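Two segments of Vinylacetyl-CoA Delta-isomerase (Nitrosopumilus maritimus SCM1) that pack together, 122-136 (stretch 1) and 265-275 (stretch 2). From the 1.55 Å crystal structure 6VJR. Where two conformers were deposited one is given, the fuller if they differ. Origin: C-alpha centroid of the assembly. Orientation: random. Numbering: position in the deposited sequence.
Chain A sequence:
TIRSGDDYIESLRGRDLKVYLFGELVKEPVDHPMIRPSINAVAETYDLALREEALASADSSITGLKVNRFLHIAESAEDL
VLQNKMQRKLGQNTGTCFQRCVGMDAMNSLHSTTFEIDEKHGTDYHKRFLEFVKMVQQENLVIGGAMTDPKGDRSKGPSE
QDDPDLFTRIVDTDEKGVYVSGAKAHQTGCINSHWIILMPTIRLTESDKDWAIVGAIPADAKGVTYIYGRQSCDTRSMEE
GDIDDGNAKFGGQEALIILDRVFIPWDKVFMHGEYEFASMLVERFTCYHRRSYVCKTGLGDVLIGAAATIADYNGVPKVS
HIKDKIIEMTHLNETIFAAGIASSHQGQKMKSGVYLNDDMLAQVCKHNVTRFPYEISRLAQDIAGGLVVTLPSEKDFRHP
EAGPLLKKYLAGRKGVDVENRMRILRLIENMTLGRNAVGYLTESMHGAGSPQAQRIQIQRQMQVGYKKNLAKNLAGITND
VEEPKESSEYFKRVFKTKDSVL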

# COMPACT_ATOMS: atom_id res chain seq x y z
N GLY A 122 3.15 -39.89 -31.09
CA GLY A 122 2.57 -40.51 -32.26
C GLY A 122 1.08 -40.83 -32.07
O GLY A 122 0.54 -41.63 -32.81
N THR A 123 0.44 -40.14 -31.11
CA THR A 123 -0.98 -40.28 -30.80
C THR A 123 -1.80 -39.35 -31.70
O THR A 123 -1.26 -38.68 -32.56
CB THR A 123 -1.15 -39.99 -29.30
OG1 THR A 123 -0.35 -38.85 -29.01
CG2 THR A 123 -0.58 -41.12 -28.44
N ASP A 124 -3.13 -39.36 -31.55
CA ASP A 124 -3.99 -38.53 -32.38
C ASP A 124 -4.96 -37.73 -31.53
O ASP A 124 -6.09 -37.45 -31.94
CB ASP A 124 -4.78 -39.31 -33.40
CG ASP A 124 -5.64 -40.41 -32.80
OD1 ASP A 124 -5.62 -40.52 -31.58
OD2 ASP A 124 -6.23 -41.19 -33.56
N TYR A 125 -4.48 -37.28 -30.37
CA TYR A 125 -5.25 -36.39 -29.51
C TYR A 125 -5.63 -35.09 -30.21
O TYR A 125 -6.71 -34.55 -29.97
CB TYR A 125 -4.51 -36.11 -28.20
CG TYR A 125 -4.12 -37.36 -27.44
CD1 TYR A 125 -5.08 -38.24 -26.96
CD2 TYR A 125 -2.80 -37.61 -27.10
CE1 TYR A 125 -4.74 -39.39 -26.25
CE2 TYR A 125 -2.45 -38.76 -26.40
CZ TYR A 125 -3.41 -39.64 -25.95
OH TYR A 125 -3.05 -40.78 -25.29
N HIS A 126 -4.71 -34.53 -30.99
CA HIS A 126 -4.98 -33.27 -31.68
C HIS A 126 -6.11 -33.46 -32.70
O HIS A 126 -6.99 -32.60 -32.78
CB HIS A 126 -3.70 -32.71 -32.30
CG HIS A 126 -3.83 -31.33 -32.77
ND1 HIS A 126 -4.03 -30.29 -31.89
CD2 HIS A 126 -3.79 -30.79 -34.00
CE1 HIS A 126 -4.14 -29.14 -32.58
NE2 HIS A 126 -3.99 -29.43 -33.88
N LYS A 127 -6.09 -34.55 -33.48
CA LYS A 127 -7.15 -34.86 -34.44
C LYS A 127 -8.49 -35.02 -33.75
O LYS A 127 -9.49 -34.41 -34.15
CB LYS A 127 -6.81 -36.12 -35.26
CG LYS A 127 -5.63 -35.98 -36.20
CD LYS A 127 -5.23 -37.22 -37.00
CE LYS A 127 -3.74 -37.32 -37.30
NZ LYS A 127 -2.92 -37.63 -36.11
N ARG A 128 -8.49 -35.78 -32.63
CA ARG A 128 -9.68 -35.92 -31.81
C ARG A 128 -10.16 -34.55 -31.35
O ARG A 128 -11.36 -34.23 -31.44
CB ARG A 128 -9.37 -36.81 -30.61
CG ARG A 128 -9.13 -38.27 -30.96
CD ARG A 128 -8.72 -38.92 -29.66
NE ARG A 128 -8.41 -40.33 -29.85
CZ ARG A 128 -7.94 -41.14 -28.91
NH1 ARG A 128 -7.62 -42.41 -29.17
NH2 ARG A 128 -7.79 -40.70 -27.72
N PHE A 129 -9.23 -33.74 -30.81
CA PHE A 129 -9.60 -32.44 -30.31
C PHE A 129 -10.19 -31.54 -31.39
O PHE A 129 -11.20 -30.88 -31.16
CB PHE A 129 -8.41 -31.83 -29.56
CG PHE A 129 -8.79 -30.48 -28.99
CD1 PHE A 129 -9.70 -30.37 -27.95
CD2 PHE A 129 -8.29 -29.32 -29.53
CE1 PHE A 129 -10.07 -29.12 -27.49
CE2 PHE A 129 -8.62 -28.08 -29.02
CZ PHE A 129 -9.53 -27.99 -28.02
N LEU A 130 -9.61 -31.51 -32.58
CA LEU A 130 -10.16 -30.68 -33.64
C LEU A 130 -11.58 -31.11 -34.03
O LEU A 130 -12.43 -30.26 -34.35
CB LEU A 130 -9.23 -30.68 -34.87
CG LEU A 130 -7.90 -29.96 -34.68
CD1 LEU A 130 -7.06 -30.10 -35.93
CD2 LEU A 130 -8.12 -28.48 -34.32
N GLU A 131 -11.84 -32.43 -34.06
CA GLU A 131 -13.20 -32.88 -34.35
C GLU A 131 -14.16 -32.38 -33.27
O GLU A 131 -15.30 -32.04 -33.56
CB GLU A 131 -13.29 -34.39 -34.53
CG GLU A 131 -12.51 -34.89 -35.72
CD GLU A 131 -13.15 -34.58 -37.06
OE1 GLU A 131 -12.42 -34.80 -38.02
OE2 GLU A 131 -14.33 -34.17 -37.17
N PHE A 132 -13.68 -32.33 -32.02
CA PHE A 132 -14.50 -31.80 -30.95
C PHE A 132 -14.79 -30.31 -31.16
O PHE A 132 -15.92 -29.86 -31.01
CB PHE A 132 -13.84 -32.10 -29.60
CG PHE A 132 -14.61 -31.49 -28.43
CD1 PHE A 132 -15.71 -32.16 -27.93
CD2 PHE A 132 -14.23 -30.29 -27.85
CE1 PHE A 132 -16.41 -31.65 -26.85
CE2 PHE A 132 -14.98 -29.76 -26.79
CZ PHE A 132 -16.07 -30.44 -26.30
N VAL A 133 -13.75 -29.55 -31.51
CA VAL A 133 -13.91 -28.13 -31.77
C VAL A 133 -14.92 -27.92 -32.89
O VAL A 133 -15.78 -27.05 -32.79
CB VAL A 133 -12.57 -27.45 -32.07
CG1 VAL A 133 -12.81 -26.02 -32.54
CG2 VAL A 133 -11.69 -27.50 -30.81
N LYS A 134 -14.80 -28.69 -33.97
CA LYS A 134 -15.74 -28.56 -35.07
C LYS A 134 -17.17 -28.75 -34.59
O LYS A 134 -18.05 -27.95 -34.90
CB LYS A 134 -15.37 -29.56 -36.16
CG LYS A 134 -16.45 -29.69 -37.20
CD LYS A 134 -16.05 -30.59 -38.35
CE LYS A 134 -17.11 -30.70 -39.38
NZ LYS A 134 -16.58 -31.51 -40.48
N MET A 135 -17.42 -29.82 -33.82
CA MET A 135 -18.74 -30.08 -33.27
C MET A 135 -19.24 -28.86 -32.48
O MET A 135 -20.31 -28.33 -32.76
CB MET A 135 -18.74 -31.34 -32.40
CG MET A 135 -20.08 -31.66 -31.76
SD MET A 135 -20.02 -33.11 -30.68
CE MET A 135 -19.15 -32.51 -29.23
N VAL A 136 -18.48 -28.41 -31.47
CA VAL A 136 -19.01 -27.40 -30.57
C VAL A 136 -19.18 -26.06 -31.28
O VAL A 136 -20.08 -25.29 -30.94
CB VAL A 136 -18.21 -27.30 -29.26
CG1 VAL A 136 -18.18 -28.62 -28.53
CG2 VAL A 136 -16.80 -26.82 -29.44
N PRO A 265 -15.61 -41.94 -24.20
CA PRO A 265 -15.19 -42.71 -25.35
C PRO A 265 -13.87 -42.17 -25.89
O PRO A 265 -13.54 -41.01 -25.69
CB PRO A 265 -16.35 -42.53 -26.34
CG PRO A 265 -16.94 -41.21 -25.98
CD PRO A 265 -16.76 -41.07 -24.48
N TRP A 266 -13.12 -43.00 -26.60
CA TRP A 266 -11.81 -42.59 -27.09
C TRP A 266 -11.85 -41.27 -27.84
O TRP A 266 -10.91 -40.49 -27.77
CB TRP A 266 -11.21 -43.71 -27.95
CG TRP A 266 -10.84 -44.92 -27.15
CD1 TRP A 266 -11.25 -46.19 -27.39
CD2 TRP A 266 -10.00 -44.97 -25.98
NE1 TRP A 266 -10.72 -47.03 -26.45
CE2 TRP A 266 -9.95 -46.32 -25.57
CE3 TRP A 266 -9.28 -44.02 -25.25
CZ2 TRP A 266 -9.23 -46.75 -24.47
CZ3 TRP A 266 -8.54 -44.45 -24.16
CH2 TRP A 266 -8.52 -45.79 -23.78
N ASP A 267 -12.91 -41.02 -28.61
CA ASP A 267 -12.91 -39.83 -29.44
C ASP A 267 -12.98 -38.54 -28.61
O ASP A 267 -12.78 -37.46 -29.15
CB ASP A 267 -14.08 -39.80 -30.41
CG ASP A 267 -15.44 -40.02 -29.78
OD1 ASP A 267 -15.83 -41.18 -29.59
OD2 ASP A 267 -16.11 -39.04 -29.48
N LYS A 268 -13.29 -38.65 -27.33
CA LYS A 268 -13.38 -37.49 -26.46
C LYS A 268 -12.24 -37.48 -25.45
O LYS A 268 -12.27 -36.69 -24.50
CB LYS A 268 -14.75 -37.45 -25.76
CG LYS A 268 -15.98 -37.34 -26.65
CD LYS A 268 -16.13 -36.00 -27.32
CE LYS A 268 -17.39 -35.83 -28.10
NZ LYS A 268 -17.33 -36.66 -29.29
N VAL A 269 -11.25 -38.37 -25.63
CA VAL A 269 -10.08 -38.42 -24.74
C VAL A 269 -8.91 -37.69 -25.41
O VAL A 269 -8.49 -38.05 -26.51
CB VAL A 269 -9.70 -39.88 -24.41
CG1 VAL A 269 -8.35 -40.03 -23.74
CG2 VAL A 269 -10.78 -40.57 -23.60
N PHE A 270 -8.39 -36.65 -24.74
CA PHE A 270 -7.37 -35.79 -25.31
C PHE A 270 -6.00 -35.94 -24.62
O PHE A 270 -5.05 -35.24 -24.99
CB PHE A 270 -7.86 -34.34 -25.32
CG PHE A 270 -9.25 -34.09 -25.88
CD1 PHE A 270 -9.66 -34.73 -27.05
CD2 PHE A 270 -10.14 -33.24 -25.24
CE1 PHE A 270 -10.93 -34.53 -27.55
CE2 PHE A 270 -11.40 -33.03 -25.77
CZ PHE A 270 -11.79 -33.67 -26.93
N MET A 271 -5.90 -36.80 -23.62
CA MET A 271 -4.66 -37.16 -22.96
C MET A 271 -4.97 -38.44 -22.20
O MET A 271 -5.98 -38.52 -21.51
CB MET A 271 -4.20 -36.09 -21.95
CG MET A 271 -2.96 -36.48 -21.07
SD MET A 271 -2.66 -35.37 -19.70
CE MET A 271 -1.98 -33.99 -20.63
N HIS A 272 -4.05 -39.40 -22.27
CA HIS A 272 -4.26 -40.70 -21.66
C HIS A 272 -2.90 -41.27 -21.22
O HIS A 272 -2.32 -42.07 -21.93
CB HIS A 272 -4.98 -41.63 -22.63
CG HIS A 272 -5.17 -43.03 -22.12
ND1 HIS A 272 -5.56 -43.34 -20.85
CD2 HIS A 272 -4.94 -44.21 -22.72
CE1 HIS A 272 -5.63 -44.66 -20.70
NE2 HIS A 272 -5.23 -45.20 -21.80
N GLY A 273 -2.38 -40.80 -20.08
CA GLY A 273 -1.19 -41.35 -19.47
C GLY A 273 0.11 -40.58 -19.72
O GLY A 273 1.14 -40.95 -19.13
N GLU A 274 0.11 -39.55 -20.58
CA GLU A 274 1.31 -38.80 -20.89
C GLU A 274 1.51 -37.70 -19.84
O GLU A 274 1.32 -36.51 -20.07
CB GLU A 274 1.19 -38.23 -22.30
CG GLU A 274 0.98 -39.29 -23.38
CD GLU A 274 -0.46 -39.70 -23.65
OE1 GLU A 274 -1.40 -39.09 -23.08
OE2 GLU A 274 -0.62 -40.65 -24.48
N TYR A 275 1.88 -38.17 -18.65
CA TYR A 275 1.93 -37.36 -17.45
C TYR A 275 2.85 -36.16 -17.58
O TYR A 275 2.63 -35.16 -16.90
CB TYR A 275 2.38 -38.24 -16.28
CG TYR A 275 3.75 -38.86 -16.45
CD1 TYR A 275 4.88 -38.19 -16.00
CD2 TYR A 275 3.91 -40.09 -17.05
CE1 TYR A 275 6.14 -38.73 -16.16
CE2 TYR A 275 5.16 -40.65 -17.20
CZ TYR A 275 6.27 -39.96 -16.77
OH TYR A 275 7.46 -40.58 -16.96
O HOH W 1 -13.28 -36.23 -31.43

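The first turns of the helix that begins at Y125 pack against the segment 265-275, which folds through a short 3-10 turn, a corner at F270 and a brief strand. Together the two bury 586 Å². The backbones come nearest at Y125 and F270, whose CA atoms lie 4.7 Å apart.

Two direct hydrogen bonds cross the contact, and both are donated by the helix. Y125 OH donates to E274 OE2 at 2.6 Å, a short bond to a charged acceptor. The other carboxylate oxygen of E274 is used within its own stretch: H272 N donates to E274 OE1 at 2.8 Å. E274 thus accepts from the helix with one oxygen and ties down its own loop with the other. E274 is buried, and each of its carboxylate oxygens has a hydrogen-bond donor. A tyrosine suits position 125 because its ring reaches across the other backbone and still ends in a donor.

The second bond runs from R128 NH2 to V269 O, at 3.0 Å and 163°. V269 O lies at the edge of the guanidinium, near its plane, where an N-H can point at it. W266 O is also close, with R128 NH2 3.1 Å away, but it sits over the guanidinium face and the angle is poor, so this is no hydrogen bond. W266 O instead accepts from V269 N at 3.0 Å. Beyond the CA-CB bond the R128 side chain is extended, with chi2 and chi3 both t, which carries its guanidinium to these carbonyls. R128 NE also lies 3.3 Å from D124 OD1. This salt bridge is one of charge alone, since the oxygen is well out of the guanidinium plane.

A water adds a third polar link. Water 1 donates to R128 O at 2.8 Å and to D267 O at 2.6 Å, joining two backbone carbonyls across the contact. One acceptor is left over: F270 O is buried here and has no partner anywhere in the model. F270 O lies 3.4 Å from Y125 CG, a ring carbon that offers no polar hydrogen.

The apolar part centres on F270. Its CA-to-CB bond points away from the helix, but the end of the side chain comes nearer. The edge of F129 meets the face of F270, with centroids 5.3 Å apart and planes at 83°. F132 CB approaches F270 CZ at 3.7 Å. The Y125 ring also serves as an apolar surface: M271 CA sits over its face, 4.1 Å from the ring centroid. Flat rings suit these places because they offer both faces and edges to close packing.

Further along the helix, F132 and M135 meet the aliphatic part of K268. K268 CD lies 3.9 Å from F132 CD1, and K268 CE lies 3.9 Å from M135 CE. Its amine finds a partner within its own stretch, where K268 NZ donates to D267 OD2 at 2.7 Å as part of a salt bridge. A lysine can therefore pack against apolar neighbours and keep its charge paired.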